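Local coordinates for protein methyltransferase (Streptomyces regensis, PDB 5N5D) that probably transfers a methyl group from S-adenosylmethionine to a hydroxyl of a precursor in tomaymycin biosynthesis, at residues 160-174 with 214-226. Sequence-based numbering, arbitrary orientation.
Sequences SRPGAVVVVDNVVLG and KGYDGFTLALVTG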
loop_
_atom_site.group_PDB
_atom_site.type_symbol
_atom_site.label_atom_id
_atom_site.label_comp_id
_atom_site.label_asym_id
_atom_site.label_seq_id
_atom_site.Cartn_x
_atom_site.Cartn_y
_atom_site.Cartn_z
ATOM N N SER A 160 -17.720 -9.633 4.725
ATOM C CA SER A 160 -17.007 -8.610 5.477
ATOM C C SER A 160 -17.978 -7.567 6.014
ATOM O O SER A 160 -19.126 -7.886 6.339
ATOM C CB SER A 160 -15.905 -7.977 4.622
ATOM O OG SER A 160 -16.421 -7.255 3.520
ATOM N N ARG A 161 -17.526 -6.327 6.128
ATOM C CA ARG A 161 -18.219 -5.319 6.912
ATOM C C ARG A 161 -17.734 -3.957 6.452
ATOM O O ARG A 161 -16.672 -3.855 5.830
ATOM C CB ARG A 161 -17.941 -5.507 8.413
ATOM C CG ARG A 161 -16.449 -5.535 8.742
ATOM C CD ARG A 161 -16.175 -6.030 10.148
ATOM N NE ARG A 161 -16.840 -5.223 11.164
ATOM C CZ ARG A 161 -16.702 -5.412 12.473
ATOM N NH1 ARG A 161 -17.349 -4.632 13.326
ATOM N NH2 ARG A 161 -15.910 -6.374 12.931
ATOM N N PRO A 162 -18.477 -2.893 6.743
ATOM C CA PRO A 162 -17.949 -1.555 6.463
ATOM C C PRO A 162 -16.621 -1.356 7.177
ATOM O O PRO A 162 -16.466 -1.707 8.348
ATOM C CB PRO A 162 -19.040 -0.621 6.995
ATOM C CG PRO A 162 -20.280 -1.446 6.955
ATOM C CD PRO A 162 -19.843 -2.836 7.296
ATOM N N GLY A 163 -15.654 -0.797 6.451
ATOM C CA GLY A 163 -14.306 -0.629 6.946
ATOM C C GLY A 163 -13.359 -1.733 6.537
ATOM O O GLY A 163 -12.138 -1.561 6.655
ATOM N N ALA A 164 -13.880 -2.855 6.054
ATOM C CA ALA A 164 -13.023 -3.967 5.680
ATOM C C ALA A 164 -12.127 -3.601 4.499
ATOM O O ALA A 164 -12.503 -2.833 3.606
ATOM C CB ALA A 164 -13.860 -5.195 5.328
ATOM N N VAL A 165 -10.935 -4.191 4.495
ATOM C CA VAL A 165 -9.954 -4.000 3.434
ATOM C C VAL A 165 -9.893 -5.279 2.612
ATOM O O VAL A 165 -9.795 -6.380 3.165
ATOM C CB VAL A 165 -8.568 -3.642 4.000
ATOM C CG1 VAL A 165 -7.650 -3.140 2.882
ATOM C CG2 VAL A 165 -8.691 -2.610 5.109
ATOM N N VAL A 166 -9.952 -5.132 1.292
ATOM C CA VAL A 166 -9.826 -6.249 0.369
ATOM C C VAL A 166 -8.611 -5.972 -0.505
ATOM O O VAL A 166 -8.524 -4.905 -1.128
ATOM C CB VAL A 166 -11.091 -6.429 -0.486
ATOM C CG1 VAL A 166 -10.944 -7.621 -1.411
ATOM C CG2 VAL A 166 -12.304 -6.582 0.396
ATOM N N VAL A 167 -7.661 -6.902 -0.521
ATOM C CA VAL A 167 -6.492 -6.821 -1.391
ATOM C C VAL A 167 -6.576 -7.967 -2.383
ATOM O O VAL A 167 -6.732 -9.126 -1.983
ATOM C CB VAL A 167 -5.174 -6.878 -0.596
ATOM C CG1 VAL A 167 -3.976 -6.970 -1.547
ATOM C CG2 VAL A 167 -5.041 -5.652 0.309
ATOM N N VAL A 168 -6.475 -7.645 -3.672
ATOM C CA VAL A 168 -6.468 -8.638 -4.740
ATOM C C VAL A 168 -5.108 -8.564 -5.417
ATOM O O VAL A 168 -4.721 -7.503 -5.923
ATOM C CB VAL A 168 -7.601 -8.403 -5.751
ATOM C CG1 VAL A 168 -7.557 -9.469 -6.850
ATOM C CG2 VAL A 168 -8.942 -8.383 -5.041
ATOM N N ASP A 169 -4.378 -9.677 -5.410
ATOM C CA ASP A 169 -3.050 -9.728 -6.003
ATOM C C ASP A 169 -3.115 -10.064 -7.493
ATOM O O ASP A 169 -4.085 -10.646 -7.990
ATOM C CB ASP A 169 -2.170 -10.755 -5.284
ATOM C CG ASP A 169 -0.680 -10.434 -5.387
ATOM O OD1 ASP A 169 -0.334 -9.347 -5.901
ATOM O OD2 ASP A 169 0.152 -11.264 -4.943
ATOM N N ASN A 170 -2.056 -9.657 -8.197
ATOM C CA ASN A 170 -1.754 -10.095 -9.565
ATOM C C ASN A 170 -2.812 -9.641 -10.573
ATOM O O ASN A 170 -3.297 -10.422 -11.394
ATOM C CB ASN A 170 -1.567 -11.614 -9.603
ATOM C CG ASN A 170 -0.515 -12.099 -8.611
ATOM O OD1 ASN A 170 -0.763 -13.013 -7.822
ATOM N ND2 ASN A 170 0.662 -11.474 -8.637
ATOM N N VAL A 171 -3.130 -8.344 -10.547
ATOM C CA VAL A 171 -4.208 -7.793 -11.363
ATOM C C VAL A 171 -3.703 -7.164 -12.664
ATOM O O VAL A 171 -4.500 -6.570 -13.393
ATOM C CB VAL A 171 -5.042 -6.767 -10.572
ATOM C CG1 VAL A 171 -5.721 -7.419 -9.384
ATOM C CG2 VAL A 171 -4.187 -5.571 -10.142
ATOM N N VAL A 172 -2.417 -7.278 -12.983
ATOM C CA VAL A 172 -1.854 -6.565 -14.128
ATOM C C VAL A 172 -1.737 -7.463 -15.355
ATOM O O VAL A 172 -1.969 -7.012 -16.478
ATOM C CB VAL A 172 -0.491 -5.946 -13.742
ATOM C CG1 VAL A 172 0.314 -5.539 -14.977
ATOM C CG2 VAL A 172 -0.717 -4.731 -12.854
ATOM N N LEU A 173 -1.387 -8.734 -15.163
ATOM C CA LEU A 173 -1.366 -9.711 -16.252
ATOM C C LEU A 173 -0.532 -9.217 -17.435
ATOM O O LEU A 173 -0.929 -9.330 -18.600
ATOM C CB LEU A 173 -2.789 -10.058 -16.693
ATOM C CG LEU A 173 -3.612 -10.809 -15.644
ATOM C CD1 LEU A 173 -4.972 -10.183 -15.499
ATOM C CD2 LEU A 173 -3.745 -12.267 -16.037
ATOM N N GLY A 174 0.647 -8.673 -17.136
ATOM C CA GLY A 174 1.544 -8.205 -18.167
ATOM C C GLY A 174 1.025 -7.043 -18.980
ATOM O O GLY A 174 1.591 -6.737 -20.032
ATOM N N LYS A 214 9.406 -10.177 -7.978
ATOM C CA LYS A 214 8.339 -10.908 -8.653
ATOM C C LYS A 214 8.154 -10.466 -10.094
ATOM O O LYS A 214 7.307 -11.029 -10.799
ATOM C CB LYS A 214 7.017 -10.743 -7.897
ATOM C CG LYS A 214 7.068 -11.183 -6.440
ATOM C CD LYS A 214 7.351 -12.670 -6.288
ATOM C CE LYS A 214 6.164 -13.516 -6.741
ATOM N NZ LYS A 214 6.343 -14.951 -6.406
ATOM N N GLY A 215 8.935 -9.496 -10.554
ATOM C CA GLY A 215 8.733 -8.928 -11.867
ATOM C C GLY A 215 7.640 -7.875 -11.840
ATOM O O GLY A 215 7.245 -7.369 -10.790
ATOM N N TYR A 216 7.142 -7.557 -13.033
ATOM C CA TYR A 216 6.116 -6.536 -13.210
ATOM C C TYR A 216 4.734 -7.125 -12.952
ATOM O O TYR A 216 4.341 -8.104 -13.600
ATOM C CB TYR A 216 6.214 -5.976 -14.628
ATOM C CG TYR A 216 5.063 -5.118 -15.102
ATOM C CD1 TYR A 216 4.671 -3.984 -14.406
ATOM C CD2 TYR A 216 4.405 -5.416 -16.289
ATOM C CE1 TYR A 216 3.631 -3.187 -14.863
ATOM C CE2 TYR A 216 3.373 -4.626 -16.751
ATOM C CZ TYR A 216 2.992 -3.516 -16.036
ATOM O OH TYR A 216 1.961 -2.724 -16.502
ATOM N N ASP A 217 4.007 -6.529 -12.007
ATOM C CA ASP A 217 2.636 -6.937 -11.722
ATOM C C ASP A 217 1.955 -5.801 -10.953
ATOM O O ASP A 217 2.343 -4.639 -11.089
ATOM C CB ASP A 217 2.661 -8.280 -10.962
ATOM C CG ASP A 217 1.381 -9.069 -11.121
ATOM O OD1 ASP A 217 0.408 -8.533 -11.693
ATOM O OD2 ASP A 217 1.355 -10.233 -10.670
ATOM N N GLY A 218 0.947 -6.139 -10.155
ATOM C CA GLY A 218 0.259 -5.110 -9.388
ATOM C C GLY A 218 -0.829 -5.704 -8.522
ATOM O O GLY A 218 -1.163 -6.889 -8.622
ATOM N N PHE A 219 -1.393 -4.848 -7.668
ATOM C CA PHE A 219 -2.450 -5.257 -6.761
ATOM C C PHE A 219 -3.531 -4.193 -6.714
ATOM O O PHE A 219 -3.308 -3.032 -7.071
ATOM C CB PHE A 219 -1.905 -5.507 -5.352
ATOM C CG PHE A 219 -1.396 -4.262 -4.661
ATOM C CD1 PHE A 219 -0.104 -3.811 -4.865
ATOM C CD2 PHE A 219 -2.205 -3.565 -3.780
ATOM C CE1 PHE A 219 0.372 -2.676 -4.210
ATOM C CE2 PHE A 219 -1.745 -2.430 -3.128
ATOM C CZ PHE A 219 -0.453 -1.987 -3.339
ATOM N N THR A 220 -4.711 -4.613 -6.267
ATOM C CA THR A 220 -5.829 -3.721 -6.001
ATOM C C THR A 220 -6.093 -3.696 -4.507
ATOM O O THR A 220 -6.119 -4.744 -3.857
ATOM C CB THR A 220 -7.090 -4.175 -6.736
ATOM O OG1 THR A 220 -6.819 -4.231 -8.133
ATOM C CG2 THR A 220 -8.256 -3.217 -6.476
ATOM N N LEU A 221 -6.288 -2.499 -3.976
ATOM C CA LEU A 221 -6.654 -2.308 -2.581
ATOM C C LEU A 221 -8.008 -1.624 -2.547
ATOM O O LEU A 221 -8.167 -0.530 -3.100
ATOM C CB LEU A 221 -5.605 -1.486 -1.833
ATOM C CG LEU A 221 -5.810 -1.421 -0.318
ATOM C CD1 LEU A 221 -4.482 -1.192 0.378
ATOM C CD2 LEU A 221 -6.801 -0.326 0.072
ATOM N N ALA A 222 -8.974 -2.273 -1.912
ATOM C CA ALA A 222 -10.333 -1.774 -1.818
ATOM C C ALA A 222 -10.733 -1.622 -0.359
ATOM O O ALA A 222 -10.355 -2.430 0.495
ATOM C CB ALA A 222 -11.306 -2.715 -2.531
ATOM N N LEU A 223 -11.476 -0.558 -0.082
ATOM C CA LEU A 223 -12.042 -0.291 1.230
ATOM C C LEU A 223 -13.557 -0.370 1.117
ATOM O O LEU A 223 -14.159 0.336 0.298
ATOM C CB LEU A 223 -11.622 1.087 1.731
ATOM C CG LEU A 223 -12.225 1.539 3.063
ATOM C CD1 LEU A 223 -11.709 0.689 4.204
ATOM C CD2 LEU A 223 -11.906 3.009 3.295
ATOM N N VAL A 224 -14.167 -1.234 1.920
ATOM C CA VAL A 224 -15.619 -1.315 1.962
ATOM C C VAL A 224 -16.127 -0.147 2.793
ATOM O O VAL A 224 -15.662 0.078 3.918
ATOM C CB VAL A 224 -16.082 -2.662 2.540
ATOM C CG1 VAL A 224 -17.612 -2.739 2.575
ATOM C CG2 VAL A 224 -15.509 -3.812 1.738
ATOM N N THR A 225 -17.049 0.628 2.229
ATOM C CA THR A 225 -17.597 1.777 2.936
ATOM C C THR A 225 -19.068 1.632 3.292
ATOM O O THR A 225 -19.521 2.285 4.236
ATOM C CB THR A 225 -17.410 3.052 2.105
ATOM O OG1 THR A 225 -18.150 2.940 0.884
ATOM C CG2 THR A 225 -15.940 3.269 1.776
ATOM N N GLY A 226 -19.813 0.788 2.587
ATOM C CA GLY A 226 -21.242 0.670 2.802
ATOM C C GLY A 226 -22.019 1.794 2.139
ATOM O O GLY A 226 -23.245 1.748 2.048
ATOM O OXT GLY A 226 -21.443 2.780 1.673
HETATM O O HOH W 1 1.400 -8.557 -7.643
HETATM O O HOH W 2 -0.983 -10.724 -13.152
HETATM O O HOH W 3 2.019 -9.027 -14.682
#
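Tyr216 carries its ring on the far side of CB from its own amide nitrogen (chi1 168°), and Val172 sends CG1 the same way (164°), which lays that methyl over one face of the phenol ring, CG1 to CZ 3.5 Å, the two side chains crossing at about a right angle. Tyr216 OH hydrogen-bonds Gln209 OE1, and the ring meets Trp10 of the second subunit. At Tyr216, an alanine lacks both ring and hydroxyl, which is likely to leave one side of Val172 CG1 without its cover and Gln209 and Trp10 without their partner. Asp217 brings its carboxylate to the loop at Asn170-Val172. In the conformer modelled here OD2 lies 2.5 Å from Asn170 ND2, too short to be taken at face value, with amide and carboxylate planes 22° apart; in that conformer OD1 receives a weak bond from Val172 N and an ordinary one from a water that also accepts from Leu173 N. Gly218 leaves room for Val172: CG2 lies 3.5 Å from Gly218 N, where a side chain would clash. Gly218 O accepts from Val171 N at 3.1 Å, with the donor well above the carbonyl plane. Further along, Val168 with Thr220 and Val166 with Ala222 form hydrogen-bonded antiparallel pairs, and Val224 N to Ala164 O (2.9 Å) carries the pairing to the type II turn Arg161-Ala164. Val165, Val167 and Leu221 face helix 47-60; on the other face, Val168 and Thr220 meet helix 185-198. Strand 165-169 continues the parallel part of the sheet, and 217-224 enters antiparallel between it and 203-211, giving the 3-2-1-4-5-7-6 strand order of the Rossmann-like class I methyltransferase fold.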